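Local coordinates for putative phosphosugar isomerase (Clostridium difficile, PDB 3G68) that probably binds and isomerises phosphosugars as a double-SIS-domain protein related to the isomerase half of glutamine-fructose-6-phosphate transaminase, at the interface of chains A and B and the interface of chains A and C. Sequence-based numbering; all coordinates share one arbitrary frame. Chains: chain A/B/C, Putative phosphosugar isomerase.

Contact 1: the interface of chains A and B. Residues chain A 341, 344-345; chain B 273, 277, 281.
B:Val277, on helix 271-279 of one double-SIS subunit, packs against the CD1-CE1 side of the A:Phe341 ring, which sits on the short C-terminal helix 341-344 of the other. The two methyls of the valine divide the work. With CG1 anti to the backbone N (chi1 176°), that branch lies 3.9 Å from each of A:Phe341 CD1 and CE1, while CG2 faces the aliphatic start of A:Lys344 at 4.0 Å from its CB. One face of the phenyl ring is backed from within chain A by A:Leu345 CD2, 3.6 Å above the plane near the rim. B:Trp281 places the far end of its benzo ring, CH2, 3.8 Å from A:Phe341 CD1; the two side chains cross at about a right angle, although their ring planes are tilted by only about 25°. The 51 Å² hidden on B:Val277, against 4 Å² on B:Trp281, makes the valine the core and the indole a marginal neighbour. Packing slackens toward the lysines: B:Lys273 CG lies 4.0 Å from the backbone O of A:Lys344, its side chain is not modelled farther, and the A:Lys344 chain, although built extended, is poorly ordered.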
loop_
_atom_site.group_PDB
_atom_site.type_symbol
_atom_site.label_atom_id
_atom_site.label_comp_id
_atom_site.label_asym_id
_atom_site.label_seq_id
_atom_site.Cartn_x
_atom_site.Cartn_y
_atom_site.Cartn_z
ATOM N N PHE A 341 10.943 15.142 14.421
ATOM C CA PHE A 341 10.991 13.700 14.114
ATOM C C PHE A 341 12.126 13.318 13.179
ATOM O O PHE A 341 12.861 12.365 13.450
ATOM C CB PHE A 341 9.677 13.204 13.494
ATOM C CG PHE A 341 9.710 11.748 13.126
ATOM C CD1 PHE A 341 9.586 10.770 14.111
ATOM C CD2 PHE A 341 9.902 11.349 11.803
ATOM C CE1 PHE A 341 9.623 9.401 13.788
ATOM C CE2 PHE A 341 9.916 9.982 11.469
ATOM C CZ PHE A 341 9.784 9.008 12.469
ATOM N N LYS A 344 15.436 13.713 14.749
ATOM C CA LYS A 344 15.642 12.597 15.688
ATOM C C LYS A 344 16.107 11.295 15.005
ATOM O O LYS A 344 16.897 10.544 15.590
ATOM C CB LYS A 344 14.373 12.334 16.505
ATOM C CG LYS A 344 14.052 13.404 17.530
ATOM C CD LYS A 344 12.593 13.312 17.963
ATOM C CE LYS A 344 12.258 14.301 19.072
ATOM N NZ LYS A 344 10.863 14.118 19.557
ATOM N N LEU A 345 15.619 11.034 13.791
ATOM C CA LEU A 345 16.012 9.831 13.040
ATOM C C LEU A 345 17.393 9.995 12.405
ATOM O O LEU A 345 18.204 9.060 12.435
ATOM C CB LEU A 345 14.957 9.448 11.982
ATOM C CG LEU A 345 13.841 8.499 12.445
ATOM C CD1 LEU A 345 14.363 7.075 12.491
ATOM C CD2 LEU A 345 13.244 8.886 13.794
ATOM N N LYS B 273 17.080 4.150 16.848
ATOM C CA LYS B 273 16.471 5.482 17.013
ATOM C C LYS B 273 14.978 5.425 16.765
ATOM O O LYS B 273 14.221 6.023 17.502
ATOM C CB LYS B 273 17.104 6.564 16.123
ATOM C CG LYS B 273 18.485 7.076 16.628
ATOM N N VAL B 277 12.002 6.502 19.438
ATOM C CA VAL B 277 11.018 7.555 19.209
ATOM C C VAL B 277 9.587 7.009 19.298
ATOM O O VAL B 277 8.710 7.622 19.938
ATOM C CB VAL B 277 11.275 8.335 17.905
ATOM C CG1 VAL B 277 10.160 9.346 17.666
ATOM C CG2 VAL B 277 12.615 9.079 18.005
ATOM N N TRP B 281 5.967 7.158 22.251
ATOM C CA TRP B 281 4.549 7.391 21.989
ATOM C C TRP B 281 3.636 6.233 22.335
ATOM O O TRP B 281 2.458 6.451 22.625
ATOM C CB TRP B 281 4.334 7.760 20.522
ATOM C CG TRP B 281 5.020 9.027 20.106
ATOM C CD1 TRP B 281 5.204 10.145 20.855
ATOM C CD2 TRP B 281 5.508 9.345 18.789
ATOM N NE1 TRP B 281 5.836 11.120 20.107
ATOM C CE2 TRP B 281 6.038 10.650 18.842
ATOM C CE3 TRP B 281 5.568 8.640 17.586
ATOM C CZ2 TRP B 281 6.609 11.276 17.726
ATOM C CZ3 TRP B 281 6.149 9.257 16.479
ATOM C CH2 TRP B 281 6.671 10.561 16.566
#

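Contact 2: the interface of chains A and B. Residues chain A 42-43, 68-70, 97; chain B 244-245, 248.
The side-chain oxygen of A:Ser42 gives its hydrogen to B:Glu245 OE2 at 2.7 Å and shares a second hydrogen bond with A:Ser97 OG at 2.6 Å. The other carboxylate oxygen, B:Glu245 OE1, accepts the backbone N-H of A:Gly43 at 2.9 Å in a nearly straight bond (172° at H); this is the start of helix 43-59, whose dipole probably favours the carboxylate. Both oxygens use their syn lone pairs, so the two donors together fix the carboxylate's rotation. The glutamate chain folds back at chi2 (-58°), and its CG meets the edge of the A:Phe70 ring, in plane, while the A:Tyr68 ring lies obliquely beside it, 47° from the carboxylate plane. A:Ser42 is set between this carboxylate and the B:His248 imidazole, its CB covering the ring centre 3.6 Å from the centroid. A water 2.9 Å from B:His248 NE2 also bonds A:Ser97 N and OG and B:Glu244 OE2. A:Ser42 and A:Gly43 belong to the GSGTS segment, which in GlmS-type relatives helps line the sugar-phosphate site. B:His248 corresponds to the E-x-x-H-G histidine that GlmS takes from the neighbouring subunit for sugar ring opening, so the two subunits probably build the phosphosugar site jointly.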
loop_
_atom_site.group_PDB
_atom_site.type_symbol
_atom_site.label_atom_id
_atom_site.label_comp_id
_atom_site.label_asym_id
_atom_site.label_seq_id
_atom_site.Cartn_x
_atom_site.Cartn_y
_atom_site.Cartn_z
ATOM N N SER A 42 9.427 9.713 -3.101
ATOM C CA SER A 42 8.856 9.181 -1.871
ATOM C C SER A 42 7.513 9.820 -1.589
ATOM O O SER A 42 7.229 10.930 -2.058
ATOM C CB SER A 42 9.793 9.401 -0.681
ATOM O OG SER A 42 10.933 8.566 -0.789
ATOM N N GLY A 43 6.690 9.101 -0.825
ATOM C CA GLY A 43 5.389 9.565 -0.408
ATOM C C GLY A 43 4.577 10.207 -1.496
ATOM O O GLY A 43 4.307 9.581 -2.496
ATOM N N TYR A 68 9.388 3.153 -6.127
ATOM C CA TYR A 68 9.819 3.740 -4.862
ATOM C C TYR A 68 11.370 3.844 -4.948
ATOM O O TYR A 68 11.978 2.971 -5.553
ATOM C CB TYR A 68 9.489 2.859 -3.658
ATOM C CG TYR A 68 8.079 2.947 -3.123
ATOM C CD1 TYR A 68 7.625 4.102 -2.484
ATOM C CD2 TYR A 68 7.225 1.852 -3.186
ATOM C CE1 TYR A 68 6.332 4.168 -1.962
ATOM C CE2 TYR A 68 5.950 1.892 -2.642
ATOM C CZ TYR A 68 5.504 3.049 -2.049
ATOM O OH TYR A 68 4.231 3.071 -1.539
ATOM N N PRO A 69 12.002 4.876 -4.352
ATOM C CA PRO A 69 13.478 4.919 -4.380
ATOM C C PRO A 69 14.170 3.681 -3.785
ATOM O O PRO A 69 15.238 3.250 -4.300
ATOM C CB PRO A 69 13.823 6.201 -3.610
ATOM C CG PRO A 69 12.543 7.062 -3.729
ATOM C CD PRO A 69 11.444 6.039 -3.650
ATOM N N PHE A 70 13.556 3.074 -2.774
ATOM C CA PHE A 70 14.130 1.869 -2.172
ATOM C C PHE A 70 14.211 0.681 -3.120
ATOM O O PHE A 70 15.002 -0.219 -2.878
ATOM C CB PHE A 70 13.461 1.460 -0.835
ATOM C CG PHE A 70 12.052 0.902 -0.958
ATOM C CD1 PHE A 70 11.828 -0.416 -1.351
ATOM C CD2 PHE A 70 10.966 1.664 -0.597
ATOM C CE1 PHE A 70 10.526 -0.949 -1.415
ATOM C CE2 PHE A 70 9.654 1.149 -0.692
ATOM C CZ PHE A 70 9.448 -0.159 -1.098
ATOM N N SER A 97 16.171 9.893 0.137
ATOM C CA SER A 97 15.732 8.654 -0.516
ATOM C C SER A 97 15.835 8.852 -2.034
ATOM O O SER A 97 16.518 8.091 -2.728
ATOM C CB SER A 97 14.271 8.284 -0.116
ATOM O OG SER A 97 13.351 9.402 -0.221
ATOM N N GLU B 244 12.069 3.657 5.188
ATOM C CA GLU B 244 12.222 5.026 4.677
ATOM C C GLU B 244 10.886 5.666 4.346
ATOM O O GLU B 244 10.698 6.832 4.636
ATOM C CB GLU B 244 13.201 5.068 3.482
ATOM C CG GLU B 244 13.495 6.456 2.944
ATOM C CD GLU B 244 14.094 7.404 3.961
ATOM O OE1 GLU B 244 14.941 6.967 4.753
ATOM O OE2 GLU B 244 13.718 8.595 3.963
ATOM N N GLU B 245 9.936 4.927 3.782
ATOM C CA GLU B 245 8.628 5.491 3.464
ATOM C C GLU B 245 7.816 5.818 4.723
ATOM O O GLU B 245 7.122 6.842 4.767
ATOM C CB GLU B 245 7.869 4.617 2.457
ATOM C CG GLU B 245 8.577 4.523 1.069
ATOM C CD GLU B 245 8.801 5.872 0.402
ATOM O OE1 GLU B 245 7.773 6.569 0.203
ATOM O OE2 GLU B 245 9.996 6.222 0.075
ATOM N N HIS B 248 8.403 9.272 5.854
ATOM C CA HIS B 248 7.654 10.264 5.060
ATOM C C HIS B 248 6.171 10.408 5.432
ATOM O O HIS B 248 5.287 10.087 4.640
ATOM C CB HIS B 248 7.814 9.984 3.543
ATOM C CG HIS B 248 9.176 10.306 3.027
ATOM N ND1 HIS B 248 9.477 11.515 2.438
ATOM C CD2 HIS B 248 10.336 9.608 3.081
ATOM C CE1 HIS B 248 10.757 11.527 2.106
ATOM N NE2 HIS B 248 11.309 10.391 2.509
HETATM O O HOH W 1 14.194 10.568 2.484
#

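Contact 3: the interface of chains A and C. Residues chain A 2, 6-7, 9-10; chain C 16, 181, 185.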
loop_
_atom_site.group_PDB
_atom_site.type_symbol
_atom_site.label_atom_id
_atom_site.label_comp_id
_atom_site.label_asym_id
_atom_site.label_seq_id
_atom_site.Cartn_x
_atom_site.Cartn_y
_atom_site.Cartn_z
HETATM N N MSE A 2 -0.455 30.403 6.255
HETATM C CA MSE A 2 -1.131 29.932 5.046
HETATM C C MSE A 2 -1.710 28.546 5.364
HETATM O O MSE A 2 -1.124 27.782 6.109
HETATM C CB MSE A 2 -0.245 29.886 3.775
HETATM C CG MSE A 2 -0.057 31.249 3.049
HETATM SE SE MSE A 2 1.167 32.265 4.006
HETATM C CE MSE A 2 2.909 31.284 3.523
ATOM N N ASP A 6 -5.754 27.746 1.181
ATOM C CA ASP A 6 -5.050 28.785 0.430
ATOM C C ASP A 6 -4.305 28.187 -0.762
ATOM O O ASP A 6 -4.354 28.714 -1.867
ATOM C CB ASP A 6 -4.046 29.543 1.332
ATOM C CG ASP A 6 -4.722 30.474 2.341
ATOM O OD1 ASP A 6 -5.896 30.871 2.135
ATOM O OD2 ASP A 6 -4.089 30.787 3.358
ATOM N N TYR A 7 -3.613 27.081 -0.526
ATOM C CA TYR A 7 -2.845 26.418 -1.572
ATOM C C TYR A 7 -3.696 25.752 -2.631
ATOM O O TYR A 7 -3.336 25.805 -3.797
ATOM C CB TYR A 7 -1.822 25.449 -0.961
ATOM C CG TYR A 7 -0.772 26.186 -0.159
ATOM C CD1 TYR A 7 0.033 27.161 -0.768
ATOM C CD2 TYR A 7 -0.522 25.894 1.173
ATOM C CE1 TYR A 7 1.024 27.830 -0.045
ATOM C CE2 TYR A 7 0.454 26.567 1.877
ATOM C CZ TYR A 7 1.224 27.518 1.269
ATOM O OH TYR A 7 2.206 28.188 1.989
ATOM N N LEU A 9 -6.719 26.727 -3.498
ATOM C CA LEU A 9 -7.402 27.772 -4.232
ATOM C C LEU A 9 -6.551 28.474 -5.296
ATOM O O LEU A 9 -7.098 28.989 -6.266
ATOM C CB LEU A 9 -8.118 28.769 -3.283
ATOM C CG LEU A 9 -9.390 28.205 -2.585
ATOM C CD1 LEU A 9 -9.962 29.218 -1.593
ATOM C CD2 LEU A 9 -10.478 27.800 -3.558
ATOM N N GLU A 10 -5.232 28.505 -5.102
ATOM C CA GLU A 10 -4.308 29.047 -6.127
ATOM C C GLU A 10 -3.826 27.977 -7.116
ATOM O O GLU A 10 -3.062 28.287 -8.036
ATOM C CB GLU A 10 -3.100 29.733 -5.496
ATOM C CG GLU A 10 -2.123 28.812 -4.699
ATOM C CD GLU A 10 -0.778 29.433 -4.467
ATOM O OE1 GLU A 10 -0.452 30.469 -5.081
ATOM O OE2 GLU A 10 -0.012 28.881 -3.673
ATOM N N ARG C 16 -5.319 36.989 -9.712
ATOM C CA ARG C 16 -4.983 35.757 -10.444
ATOM C C ARG C 16 -5.617 35.731 -11.839
ATOM O O ARG C 16 -4.980 35.252 -12.786
ATOM C CB ARG C 16 -5.411 34.541 -9.671
ATOM C CG ARG C 16 -4.583 34.331 -8.452
ATOM C CD ARG C 16 -5.222 33.347 -7.587
ATOM N NE ARG C 16 -4.483 33.273 -6.352
ATOM C CZ ARG C 16 -5.005 32.966 -5.179
ATOM N NH1 ARG C 16 -6.299 32.710 -5.059
ATOM N NH2 ARG C 16 -4.214 32.937 -4.128
ATOM N N LEU C 181 2.687 35.692 -7.558
ATOM C CA LEU C 181 1.673 34.739 -7.058
ATOM C C LEU C 181 1.958 34.323 -5.610
ATOM O O LEU C 181 1.043 34.144 -4.805
ATOM C CB LEU C 181 1.566 33.518 -7.987
ATOM C CG LEU C 181 0.874 33.763 -9.323
ATOM C CD1 LEU C 181 1.001 32.509 -10.235
ATOM C CD2 LEU C 181 -0.621 34.151 -9.123
ATOM N N ASN C 185 -0.745 34.910 -2.530
ATOM C CA ASN C 185 -1.193 33.802 -1.705
ATOM C C ASN C 185 -1.077 34.034 -0.191
ATOM O O ASN C 185 -1.649 33.296 0.598
ATOM C CB ASN C 185 -0.471 32.503 -2.063
ATOM C CG ASN C 185 -1.257 31.282 -1.608
ATOM O OD1 ASN C 185 -2.462 31.193 -1.852
ATOM N ND2 ASN C 185 -0.595 30.356 -0.952
HETATM O O HOH W 2 -1.395 32.942 -5.637
HETATM O O HOH W 3 -2.955 33.278 2.889
HETATM O O HOH W 4 -5.158 31.289 -2.040
#
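The amide of C:Asn185 lies stacked on the carboxylate of A:Glu10, their planes 13° apart and A:Glu10 CD 3.4 Å from C:Asn185 CG. These residues of two double-SIS subunits come just after helix 4-9 of chain A and helix 170-184 of chain C, in a contact that may not be biological. The overlap is flat contact rather than bonding, since the amide N-H, as modelled, does not point at A:Glu10 OE2. A:Glu10 has CG wedged between its backbone N and carbonyl carbon (chi1 66°), an orientation that sends the extended chain across the asparagine side chain at about a right angle. C:Asn185 also approaches the A:Tyr7 ring crosswise, the amide and ring planes 46° apart. C:Asn185 OD1 stands 3.1 Å from A:Asp6 O, two oxygens that can only accept, an unfavourable pair, so the O/N assignment of the amide is doubtful; a water bonds both oxygens and C:Arg16 NH2. The C:Arg16 guanidinium has A:Glu10 CB over one face, 3.5 Å from its plane and toward the rim. C:Arg16 NH2 is 4.6 Å from A:Glu10 OE1, and the gap is spanned by a water bound to OE1, to C:Arg16 NE and NH2, and to C:Leu181 O. Another water joins A:Asp6 OD2 to C:Asn185 O.

Contacts 1 and 2 are patches of one two-fold A-B interface, their C-alpha centres about 17 Å apart, and each has a twin with the chains exchanged. They share no residue: contact 1 uses helices 341-344 and 271-279, contact 2 the start of helix 43-59 with the residue before it, 3-10 helix 69-71, the start of helix 96-107 and helix 243-247. Contact 3 lies about 33 Å from contact 1 and 28 Å from contact 2, without exact two-fold symmetry. The shared GlmS-like site makes A-B the likelier functional dimer; A-C may belong to the four-copy assembly or to crystal packing, which the structure alone does not show.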